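Local atomic coordinates of inositol 2-dehydrogenase/D-chiro-inositol 3-dehydrogenase (Lactobacillus casei, PDB entry 4MIN), a protein that oxidises myo-inositol and D-chiro-inositol to 2-keto-myo-inositol and 1-keto-D-chiro-inositol, with NAD as the bound cofactor. Residues T113-A118 and D318-A323. Numbering follows the deposited sequence.
Sequences TTLEGA and DGYIAA
Tyr320 lays one edge of its ring against the first turn of helix 115-125, at a helix-helix contact that joins the NAD-binding Rossmann fold to the C-terminal alpha/beta domain, consistent with the two-domain plan of the Gfo/Idh/MocA family. With CG anti to the backbone N (chi1 179°), the ring swings past the methyl of Ala118 to reach the carbonyl O of Leu115. Its CD1 rests 3.9 Å from CB of Ala118, and its CE1 lies 3.7 Å from the carbonyl O of Leu115; both partners sit near the ring plane, at the edge and not over a face. Lys119 and Val122 of the same helix also touch this ring, while Trp317 packs edge-to-face with it.

One turn further along helix 316-335, the methyl of Ala323 points at the other helix and rests against both Leu115 and Ala118, with CB 4.0 Å from CA of Leu115. Such small side chains let the backbones come close, the CA atoms of Leu115 and Ala323 being 5.0 Å apart. The leucine side chain continues along helix 316-335 to Ile324 and Ala327. The side chain of Thr114, the N-cap of helix 115-125, is turned away from helix 316-335, and its OG1 accepts the N-H of Gly117 at 3.1 Å, with an angle of 151° at the hydrogen.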
# COMPACT_ATOMS: atom_id res chain seq x y z
N THR A 113 -19.83 -13.63 33.75
CA THR A 113 -19.23 -12.38 34.16
C THR A 113 -18.28 -12.53 35.31
O THR A 113 -17.69 -11.58 35.74
CB THR A 113 -20.27 -11.33 34.48
OG1 THR A 113 -21.20 -11.85 35.43
CG2 THR A 113 -20.98 -10.91 33.25
N THR A 114 -18.14 -13.73 35.81
CA THR A 114 -17.17 -13.98 36.83
C THR A 114 -16.47 -15.22 36.50
O THR A 114 -17.02 -16.10 35.90
CB THR A 114 -17.79 -14.26 38.23
OG1 THR A 114 -18.85 -15.20 38.09
CG2 THR A 114 -18.29 -13.03 38.83
N LEU A 115 -15.25 -15.34 36.96
CA LEU A 115 -14.49 -16.51 36.66
C LEU A 115 -15.01 -17.73 37.42
O LEU A 115 -14.89 -18.84 36.95
CB LEU A 115 -13.01 -16.27 36.88
CG LEU A 115 -12.36 -16.43 38.23
CD1 LEU A 115 -11.74 -17.75 38.28
CD2 LEU A 115 -11.28 -15.41 38.36
N GLU A 116 -15.66 -17.48 38.54
CA GLU A 116 -16.27 -18.56 39.31
C GLU A 116 -17.43 -19.14 38.55
O GLU A 116 -17.62 -20.32 38.54
CB GLU A 116 -16.81 -18.07 40.65
CG GLU A 116 -15.78 -17.60 41.63
CD GLU A 116 -15.21 -16.23 41.33
OE1 GLU A 116 -15.90 -15.38 40.75
OE2 GLU A 116 -14.05 -16.02 41.69
N GLY A 117 -18.26 -18.28 38.01
CA GLY A 117 -19.31 -18.70 37.13
C GLY A 117 -18.87 -19.53 35.95
O GLY A 117 -19.47 -20.54 35.63
N ALA A 118 -17.82 -19.09 35.28
CA ALA A 118 -17.34 -19.85 34.15
C ALA A 118 -16.83 -21.21 34.57
O ALA A 118 -16.98 -22.16 33.89
CB ALA A 118 -16.32 -19.11 33.43
N ASP A 318 -12.46 -22.08 26.51
CA ASP A 318 -12.08 -20.77 25.99
C ASP A 318 -12.78 -19.66 26.72
O ASP A 318 -12.21 -18.64 26.99
CB ASP A 318 -12.36 -20.70 24.49
CG ASP A 318 -11.50 -21.64 23.68
OD1 ASP A 318 -10.28 -21.61 23.86
OD2 ASP A 318 -12.07 -22.39 22.90
N GLY A 319 -14.02 -19.88 27.06
CA GLY A 319 -14.75 -18.90 27.85
C GLY A 319 -14.16 -18.71 29.24
O GLY A 319 -14.17 -17.64 29.76
N TYR A 320 -13.65 -19.77 29.80
CA TYR A 320 -13.08 -19.71 31.13
C TYR A 320 -11.71 -19.02 31.08
O TYR A 320 -11.40 -18.22 31.90
CB TYR A 320 -13.03 -21.13 31.68
CG TYR A 320 -12.46 -21.38 33.04
CD1 TYR A 320 -12.87 -20.68 34.12
CD2 TYR A 320 -11.54 -22.36 33.21
CE1 TYR A 320 -12.34 -20.94 35.35
CE2 TYR A 320 -11.02 -22.64 34.40
CZ TYR A 320 -11.42 -21.93 35.49
OH TYR A 320 -10.86 -22.23 36.71
N ILE A 321 -10.92 -19.34 30.07
CA ILE A 321 -9.63 -18.68 29.90
C ILE A 321 -9.86 -17.19 29.78
O ILE A 321 -9.13 -16.43 30.31
CB ILE A 321 -8.87 -19.18 28.66
CG1 ILE A 321 -8.50 -20.64 28.82
CG2 ILE A 321 -7.62 -18.36 28.41
CD1 ILE A 321 -8.13 -21.27 27.53
N ALA A 322 -10.88 -16.81 29.06
CA ALA A 322 -11.18 -15.41 28.88
C ALA A 322 -11.61 -14.72 30.18
O ALA A 322 -11.24 -13.62 30.44
CB ALA A 322 -12.24 -15.24 27.84
N ALA A 323 -12.39 -15.43 30.95
CA ALA A 323 -12.94 -14.92 32.19
C ALA A 323 -11.87 -14.70 33.23
O ALA A 323 -11.84 -13.70 33.88
CB ALA A 323 -13.98 -15.85 32.70